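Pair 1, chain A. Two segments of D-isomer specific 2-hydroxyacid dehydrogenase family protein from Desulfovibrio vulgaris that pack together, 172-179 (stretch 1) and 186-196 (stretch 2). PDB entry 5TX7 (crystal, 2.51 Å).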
# COMPACT_ATOMS: atom_id res chain seq x y z
N MET A 172 6.78 -11.38 -5.54
CA MET A 172 7.42 -12.06 -4.42
C MET A 172 7.26 -13.57 -4.56
O MET A 172 6.28 -14.06 -5.12
CB MET A 172 6.81 -11.64 -3.08
CG MET A 172 6.76 -10.15 -2.83
SD MET A 172 6.05 -9.66 -1.25
CE MET A 172 7.45 -10.06 -0.21
N ASN A 173 8.23 -14.30 -4.03
CA ASN A 173 8.10 -15.72 -3.82
C ASN A 173 7.27 -15.87 -2.57
O ASN A 173 7.33 -15.01 -1.69
CB ASN A 173 9.45 -16.38 -3.59
CG ASN A 173 10.40 -16.12 -4.73
OD1 ASN A 173 10.22 -16.62 -5.81
ND2 ASN A 173 11.42 -15.33 -4.50
N VAL A 174 6.50 -16.95 -2.50
CA VAL A 174 5.62 -17.22 -1.38
C VAL A 174 5.97 -18.59 -0.79
O VAL A 174 6.17 -19.56 -1.51
CB VAL A 174 4.14 -17.18 -1.79
CG1 VAL A 174 3.24 -17.41 -0.59
CG2 VAL A 174 3.81 -15.86 -2.46
N ILE A 175 6.07 -18.63 0.54
CA ILE A 175 6.14 -19.87 1.29
C ILE A 175 5.16 -19.78 2.45
O ILE A 175 4.98 -18.72 3.03
CB ILE A 175 7.57 -20.18 1.76
CG1 ILE A 175 8.09 -19.13 2.76
CG2 ILE A 175 8.49 -20.30 0.55
CD1 ILE A 175 9.51 -19.39 3.19
N ALA A 176 4.51 -20.89 2.76
CA ALA A 176 3.47 -20.92 3.77
C ALA A 176 3.71 -22.02 4.78
O ALA A 176 4.03 -23.14 4.39
CB ALA A 176 2.13 -21.13 3.10
N TYR A 177 3.58 -21.70 6.07
CA TYR A 177 3.46 -22.69 7.13
C TYR A 177 1.98 -22.94 7.27
O TYR A 177 1.24 -22.08 7.74
CB TYR A 177 4.08 -22.22 8.46
CG TYR A 177 3.83 -23.20 9.60
CD1 TYR A 177 4.35 -24.49 9.54
CD2 TYR A 177 3.06 -22.85 10.72
CE1 TYR A 177 4.12 -25.41 10.56
CE2 TYR A 177 2.82 -23.76 11.75
CZ TYR A 177 3.36 -25.05 11.67
OH TYR A 177 3.13 -25.99 12.67
N ALA A 178 1.55 -24.12 6.84
CA ALA A 178 0.14 -24.44 6.63
C ALA A 178 -0.20 -25.73 7.36
O ALA A 178 -0.37 -26.77 6.73
CB ALA A 178 -0.15 -24.55 5.14
N PRO A 179 -0.29 -25.66 8.70
CA PRO A 179 -0.52 -26.86 9.51
C PRO A 179 -1.94 -27.45 9.39
O PRO A 179 -2.09 -28.67 9.33
CB PRO A 179 -0.22 -26.39 10.93
CG PRO A 179 -0.52 -24.92 10.92
CD PRO A 179 -0.18 -24.44 9.54
N ASP A 186 -2.92 -21.59 -7.13
CA ASP A 186 -2.66 -21.64 -8.57
C ASP A 186 -1.70 -20.52 -8.98
O ASP A 186 -2.03 -19.69 -9.85
CB ASP A 186 -3.99 -21.57 -9.36
N TYR A 187 -0.52 -20.48 -8.34
CA TYR A 187 0.55 -19.54 -8.72
C TYR A 187 1.90 -20.08 -8.26
O TYR A 187 1.99 -20.83 -7.29
CB TYR A 187 0.30 -18.12 -8.18
CG TYR A 187 0.23 -18.01 -6.66
CD1 TYR A 187 1.38 -18.04 -5.88
CD2 TYR A 187 -1.00 -17.88 -6.00
CE1 TYR A 187 1.32 -17.97 -4.51
CE2 TYR A 187 -1.06 -17.79 -4.62
CZ TYR A 187 0.11 -17.84 -3.88
OH TYR A 187 0.05 -17.76 -2.54
N ARG A 188 2.94 -19.67 -8.96
CA ARG A 188 4.30 -20.04 -8.61
C ARG A 188 5.19 -18.80 -8.71
O ARG A 188 4.86 -17.89 -9.44
CB ARG A 188 4.77 -21.14 -9.57
CG ARG A 188 4.00 -22.45 -9.43
CD ARG A 188 4.17 -23.08 -8.04
NE ARG A 188 3.52 -24.39 -7.95
CZ ARG A 188 2.30 -24.65 -7.47
NH1 ARG A 188 1.49 -23.69 -7.00
NH2 ARG A 188 1.88 -25.92 -7.49
N PRO A 189 6.30 -18.74 -7.97
CA PRO A 189 6.78 -19.78 -7.04
C PRO A 189 6.02 -19.82 -5.72
O PRO A 189 5.78 -18.79 -5.11
CB PRO A 189 8.25 -19.37 -6.78
CG PRO A 189 8.56 -18.36 -7.84
CD PRO A 189 7.27 -17.63 -8.05
N PHE A 190 5.61 -21.03 -5.33
CA PHE A 190 4.96 -21.27 -4.06
C PHE A 190 5.46 -22.58 -3.50
O PHE A 190 5.70 -23.50 -4.26
CB PHE A 190 3.45 -21.36 -4.22
CG PHE A 190 2.75 -21.78 -2.95
CD1 PHE A 190 2.49 -20.85 -1.97
CD2 PHE A 190 2.40 -23.10 -2.74
CE1 PHE A 190 1.87 -21.22 -0.78
CE2 PHE A 190 1.78 -23.49 -1.56
CZ PHE A 190 1.50 -22.54 -0.57
N GLU A 191 5.59 -22.66 -2.18
CA GLU A 191 6.02 -23.87 -1.51
C GLU A 191 5.51 -23.92 -0.06
O GLU A 191 5.42 -22.89 0.61
CB GLU A 191 7.54 -23.92 -1.57
CG GLU A 191 8.21 -25.21 -1.16
CD GLU A 191 9.73 -25.07 -1.12
OE1 GLU A 191 10.29 -24.25 -1.89
OE2 GLU A 191 10.37 -25.80 -0.31
N HIS A 192 5.12 -25.10 0.40
CA HIS A 192 4.86 -25.34 1.83
C HIS A 192 6.17 -25.60 2.58
O HIS A 192 7.01 -26.34 2.11
CB HIS A 192 3.92 -26.53 2.04
CG HIS A 192 2.51 -26.25 1.64
ND1 HIS A 192 1.89 -26.89 0.59
CD2 HIS A 192 1.60 -25.39 2.15
CE1 HIS A 192 0.65 -26.44 0.48
NE2 HIS A 192 0.45 -25.53 1.41
N VAL A 193 6.31 -25.01 3.76
CA VAL A 193 7.51 -25.18 4.58
C VAL A 193 7.16 -25.39 6.04
O VAL A 193 6.10 -24.97 6.48
CB VAL A 193 8.45 -23.96 4.49
CG1 VAL A 193 8.97 -23.79 3.07
CG2 VAL A 193 7.77 -22.68 4.97
N GLY A 194 8.07 -26.01 6.79
CA GLY A 194 8.01 -26.00 8.24
C GLY A 194 8.21 -24.60 8.78
O GLY A 194 8.74 -23.73 8.11
N LEU A 195 7.81 -24.40 10.02
CA LEU A 195 7.89 -23.08 10.65
C LEU A 195 9.32 -22.53 10.78
O LEU A 195 9.55 -21.37 10.52
CB LEU A 195 7.22 -23.12 12.03
CG LEU A 195 6.93 -21.81 12.72
CD1 LEU A 195 6.28 -20.80 11.78
CD2 LEU A 195 5.94 -22.07 13.86
N ASP A 196 10.28 -23.38 11.16
CA ASP A 196 11.68 -22.94 11.26
C ASP A 196 12.28 -22.57 9.91
O ASP A 196 12.92 -21.52 9.80
CB ASP A 196 12.54 -23.95 12.06
CG ASP A 196 12.18 -23.97 13.57
OD1 ASP A 196 11.61 -22.99 14.10
OD2 ASP A 196 12.45 -24.98 14.26
O HOH W 1 3.42 -26.02 6.02

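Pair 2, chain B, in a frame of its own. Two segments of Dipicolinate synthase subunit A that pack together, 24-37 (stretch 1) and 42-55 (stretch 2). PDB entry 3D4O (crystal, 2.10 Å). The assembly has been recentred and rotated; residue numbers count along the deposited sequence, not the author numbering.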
# COMPACT_ATOMS: atom_id res chain seq x y z
N LEU B 24 -9.17 -17.24 24.39
CA LEU B 24 -10.15 -18.19 24.93
C LEU B 24 -9.45 -19.31 25.69
O LEU B 24 -9.92 -19.78 26.73
CB LEU B 24 -11.07 -18.75 23.83
CG LEU B 24 -12.36 -17.95 23.52
CD1 LEU B 24 -12.19 -16.44 23.66
CD2 LEU B 24 -12.89 -18.33 22.12
N SER B 25 -8.31 -19.71 25.18
CA SER B 25 -7.51 -20.77 25.82
C SER B 25 -7.10 -20.35 27.23
O SER B 25 -7.26 -21.09 28.22
CB SER B 25 -6.22 -21.05 25.03
OG SER B 25 -5.56 -22.18 25.56
N THR B 26 -6.58 -19.14 27.31
CA THR B 26 -6.03 -18.64 28.57
C THR B 26 -7.12 -18.48 29.60
O THR B 26 -6.86 -18.54 30.79
CB THR B 26 -5.28 -17.31 28.44
OG1 THR B 26 -6.19 -16.32 27.97
CG2 THR B 26 -4.09 -17.42 27.47
N PHE B 27 -8.35 -18.31 29.13
CA PHE B 27 -9.51 -18.13 30.03
C PHE B 27 -10.18 -19.44 30.38
O PHE B 27 -11.30 -19.48 30.89
CB PHE B 27 -10.51 -17.13 29.46
CG PHE B 27 -10.10 -15.71 29.65
CD1 PHE B 27 -8.92 -15.23 29.12
CD2 PHE B 27 -10.91 -14.83 30.30
CE1 PHE B 27 -8.56 -13.91 29.28
CE2 PHE B 27 -10.55 -13.51 30.46
CZ PHE B 27 -9.37 -13.05 29.94
N ASP B 28 -9.47 -20.51 30.06
CA ASP B 28 -9.86 -21.88 30.42
C ASP B 28 -11.10 -22.43 29.73
O ASP B 28 -11.87 -23.20 30.32
CB ASP B 28 -10.08 -21.98 31.93
CG ASP B 28 -10.06 -23.42 32.41
OD1 ASP B 28 -9.25 -24.20 31.85
OD2 ASP B 28 -10.84 -23.77 33.33
N ALA B 29 -11.32 -22.02 28.48
CA ALA B 29 -12.44 -22.54 27.69
C ALA B 29 -12.07 -23.85 27.01
O ALA B 29 -10.90 -24.11 26.70
CB ALA B 29 -12.89 -21.52 26.64
N LYS B 30 -13.07 -24.69 26.81
CA LYS B 30 -12.87 -25.92 26.03
C LYS B 30 -13.12 -25.55 24.58
O LYS B 30 -14.17 -24.99 24.26
CB LYS B 30 -13.79 -27.05 26.47
CG LYS B 30 -13.62 -28.33 25.64
CD LYS B 30 -14.58 -29.45 26.10
CE LYS B 30 -14.52 -30.67 25.18
NZ LYS B 30 -15.50 -31.70 25.55
N ILE B 31 -12.15 -25.87 23.73
CA ILE B 31 -12.18 -25.48 22.30
C ILE B 31 -11.97 -26.58 21.27
O ILE B 31 -10.88 -27.13 21.14
CB ILE B 31 -11.08 -24.43 21.99
CG1 ILE B 31 -11.19 -23.23 22.94
CG2 ILE B 31 -11.18 -23.99 20.52
CD1 ILE B 31 -9.93 -22.34 23.01
N SER B 32 -13.03 -26.87 20.53
CA SER B 32 -12.98 -27.80 19.40
C SER B 32 -12.64 -26.96 18.19
O SER B 32 -13.35 -26.01 17.87
CB SER B 32 -14.30 -28.53 19.20
OG SER B 32 -14.54 -29.42 20.27
N LEU B 33 -11.53 -27.29 17.54
CA LEU B 33 -10.99 -26.44 16.45
C LEU B 33 -11.02 -27.08 15.07
O LEU B 33 -10.24 -27.99 14.75
CB LEU B 33 -9.56 -26.00 16.81
CG LEU B 33 -8.90 -24.90 16.00
CD1 LEU B 33 -9.68 -23.58 16.14
CD2 LEU B 33 -7.40 -24.76 16.44
N VAL B 34 -11.90 -26.54 14.23
CA VAL B 34 -12.11 -27.08 12.88
C VAL B 34 -11.55 -26.16 11.81
O VAL B 34 -11.80 -24.95 11.81
CB VAL B 34 -13.62 -27.35 12.61
CG1 VAL B 34 -13.83 -28.03 11.27
CG2 VAL B 34 -14.24 -28.16 13.71
N GLY B 35 -10.75 -26.75 10.92
CA GLY B 35 -10.18 -26.04 9.77
C GLY B 35 -8.77 -25.51 9.97
O GLY B 35 -8.26 -24.73 9.15
N PHE B 36 -8.12 -25.99 11.01
CA PHE B 36 -6.77 -25.52 11.34
C PHE B 36 -5.71 -26.63 11.34
O PHE B 36 -4.75 -26.61 12.10
CB PHE B 36 -6.79 -24.82 12.70
CG PHE B 36 -7.60 -23.55 12.72
CD1 PHE B 36 -8.99 -23.58 12.84
CD2 PHE B 36 -6.97 -22.32 12.65
CE1 PHE B 36 -9.73 -22.41 12.87
CE2 PHE B 36 -7.71 -21.14 12.68
CZ PHE B 36 -9.10 -21.19 12.79
N ASP B 37 -5.89 -27.59 10.45
CA ASP B 37 -4.95 -28.72 10.39
C ASP B 37 -3.54 -28.26 10.04
O ASP B 37 -2.57 -28.89 10.46
CB ASP B 37 -5.45 -29.83 9.47
CG ASP B 37 -5.95 -29.32 8.17
OD1 ASP B 37 -5.12 -28.89 7.35
OD2 ASP B 37 -7.17 -29.34 7.97
N GLY B 42 -0.10 -25.57 19.07
CA GLY B 42 -0.96 -26.21 20.06
C GLY B 42 -1.36 -25.20 21.12
O GLY B 42 -0.68 -24.20 21.35
N PHE B 43 -2.50 -25.45 21.75
CA PHE B 43 -3.00 -24.57 22.81
C PHE B 43 -3.74 -25.39 23.85
O PHE B 43 -4.45 -26.33 23.51
CB PHE B 43 -3.99 -23.53 22.27
CG PHE B 43 -3.47 -22.74 21.12
CD1 PHE B 43 -3.65 -23.19 19.82
CD2 PHE B 43 -2.82 -21.54 21.32
CE1 PHE B 43 -3.17 -22.47 18.76
CE2 PHE B 43 -2.33 -20.82 20.26
CZ PHE B 43 -2.51 -21.28 18.98
N ILE B 44 -3.59 -24.97 25.10
CA ILE B 44 -4.29 -25.60 26.21
C ILE B 44 -5.76 -25.55 25.87
O ILE B 44 -6.27 -24.54 25.36
CB ILE B 44 -4.08 -24.85 27.57
CG1 ILE B 44 -2.63 -24.91 28.06
CG2 ILE B 44 -4.96 -25.45 28.66
CD1 ILE B 44 -2.24 -26.25 28.36
N GLY B 45 -6.43 -26.67 26.09
CA GLY B 45 -7.87 -26.79 25.93
C GLY B 45 -8.36 -26.98 24.52
O GLY B 45 -9.53 -27.28 24.30
N VAL B 46 -7.45 -26.83 23.57
CA VAL B 46 -7.77 -26.95 22.13
C VAL B 46 -7.55 -28.34 21.56
O VAL B 46 -6.49 -28.92 21.70
CB VAL B 46 -6.93 -25.96 21.27
CG1 VAL B 46 -7.21 -26.18 19.77
CG2 VAL B 46 -7.21 -24.53 21.67
N THR B 47 -8.60 -28.83 20.89
CA THR B 47 -8.56 -30.11 20.17
C THR B 47 -8.98 -29.90 18.73
O THR B 47 -10.09 -29.47 18.45
CB THR B 47 -9.51 -31.17 20.78
OG1 THR B 47 -9.25 -31.30 22.18
CG2 THR B 47 -9.31 -32.53 20.09
N LYS B 48 -8.06 -30.21 17.82
CA LYS B 48 -8.32 -30.08 16.39
C LYS B 48 -9.10 -31.25 15.88
O LYS B 48 -8.88 -32.41 16.26
CB LYS B 48 -7.02 -30.00 15.59
CG LYS B 48 -6.18 -28.79 15.81
CD LYS B 48 -4.96 -28.90 14.93
CE LYS B 48 -3.99 -27.76 15.09
NZ LYS B 48 -2.80 -28.08 14.26
N MSE B 49 -10.04 -30.96 15.00
CA MSE B 49 -10.87 -32.01 14.45
C MSE B 49 -11.60 -31.62 13.19
O MSE B 49 -11.60 -30.45 12.78
CB MSE B 49 -11.91 -32.43 15.50
CG MSE B 49 -12.99 -31.38 15.84
SE MSE B 49 -13.99 -31.94 17.43
CE MSE B 49 -12.57 -31.74 18.75
N ARG B 50 -12.20 -32.64 12.59
CA ARG B 50 -13.03 -32.49 11.39
C ARG B 50 -14.43 -32.14 11.87
O ARG B 50 -14.85 -32.52 12.96
CB ARG B 50 -13.08 -33.78 10.54
CG ARG B 50 -11.75 -34.24 9.96
CD ARG B 50 -11.91 -35.45 9.04
NE ARG B 50 -12.70 -36.51 9.65
CZ ARG B 50 -12.24 -37.34 10.58
NH1 ARG B 50 -10.99 -37.24 11.02
NH2 ARG B 50 -13.04 -38.27 11.08
N ILE B 51 -15.15 -31.43 11.01
CA ILE B 51 -16.48 -30.92 11.37
C ILE B 51 -17.41 -32.07 11.73
O ILE B 51 -18.30 -31.94 12.57
CB ILE B 51 -17.09 -30.00 10.25
CG1 ILE B 51 -18.03 -28.98 10.90
CG2 ILE B 51 -17.74 -30.83 9.15
CD1 ILE B 51 -18.56 -27.90 9.96
N ASP B 52 -17.14 -33.22 11.11
CA ASP B 52 -17.94 -34.44 11.32
C ASP B 52 -17.61 -35.13 12.64
O ASP B 52 -18.22 -36.13 12.98
CB ASP B 52 -17.79 -35.43 10.14
CG ASP B 52 -16.38 -36.00 10.02
OD1 ASP B 52 -15.61 -35.47 9.20
OD2 ASP B 52 -16.03 -36.95 10.75
N GLU B 53 -16.64 -34.59 13.38
CA GLU B 53 -16.22 -35.19 14.67
C GLU B 53 -16.68 -34.35 15.85
O GLU B 53 -16.46 -34.70 17.01
CB GLU B 53 -14.69 -35.33 14.75
CG GLU B 53 -14.03 -36.08 13.60
CD GLU B 53 -12.51 -36.26 13.81
OE1 GLU B 53 -12.11 -37.24 14.46
OE2 GLU B 53 -11.72 -35.45 13.28
N VAL B 54 -17.31 -33.23 15.54
CA VAL B 54 -17.77 -32.26 16.57
C VAL B 54 -18.87 -32.87 17.42
O VAL B 54 -19.73 -33.60 16.93
CB VAL B 54 -18.18 -30.89 15.93
CG1 VAL B 54 -18.69 -29.91 16.98
CG2 VAL B 54 -16.99 -30.27 15.19
N ASP B 55 -18.79 -32.60 18.72
CA ASP B 55 -19.75 -33.09 19.73
C ASP B 55 -20.76 -31.99 19.97
O ASP B 55 -20.75 -31.31 21.01
CB ASP B 55 -19.01 -33.45 21.02
CG ASP B 55 -19.94 -33.89 22.14
OD1 ASP B 55 -21.04 -34.41 21.87
OD2 ASP B 55 -19.55 -33.71 23.31
O HOH W 2 -16.42 -31.70 19.89

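Both pairs are built on two neighbouring parallel strands, which cross at 18° in pair 1 and 27° in pair 2; fourteen central residues superpose with an RMSD of 0.9 Å. The ladder of hydrogen bonds is the same. Val A174 N donates to Pro A189 O (3.3 Å), as its match Ile B31 N does to Gly B45 O (3.0 Å). Glu A191 N to Val A174 O (3.2 Å) corresponds to Thr B47 N to Ile B31 O (2.9 Å), and at the far end Val A193 N to Ala A176 O (3.0 Å) corresponds to Met B49 N to Leu B33 O (3.0 Å). Backbone atoms make all these bonds, so the side chains are free to differ.

On one face of the sheet, Val A174 and Ile B31 have nearly coincident side-chain centres. Each is a branched, apolar residue, well suited to a buried strand. Beyond them the bulk changes strands. In pair 1 Ala A176 is small, and its diagonal neighbour on the other strand is large: the Phe A190 ring reaches across, its CD1 lying 3.8 Å from Val A174 CG1 and its CE1 3.9 Å from Ala A176 CB. In pair 2 Leu B33 replaces the alanine and Val B46 the phenylalanine, and the leucine does the reaching, with CD2 3.6 Å from Val B46 CG1. Ile B31 CD1 meets Val B46 CG2 at 3.7 Å. Next along this face, His A192 lays CD2 3.6 Å from Ala A178 CB, whereas the extended Lys B48 carries NZ to a weak hydrogen bond with Phe B36 O (3.3 Å), though the place of this NZ in the model is less sure.

On the other face, Ile A175 packs its CB 4.1 Å from Val A193 CG2, an apolar contact. The matching Ser B32 is smaller, and the longer selenomethionine Met B49 brings CE to 3.4 Å from Ser B32 OG. That hydroxyl, though buried, has a polar partner: a water hydrogen-bonded to Ser B32 OG at 3.0 Å accepts a hydrogen bond from Asp B55 N at 2.8 Å.

The last inward match joins Tyr A177 to Val B34 and Leu A195 to Ile B51. The tyrosine offers a flat surface, and Leu A195 CB sits over one face, 4.0 Å from the centroid of the Tyr A177 ring, in a CH-pi contact. Val B34 meets Ile B51 with a methyl, its CG1 3.9 Å from Ile B51 CB. A broad ring in one pair and a compact branched side chain in the other thus both cover the chain as it leaves the strand.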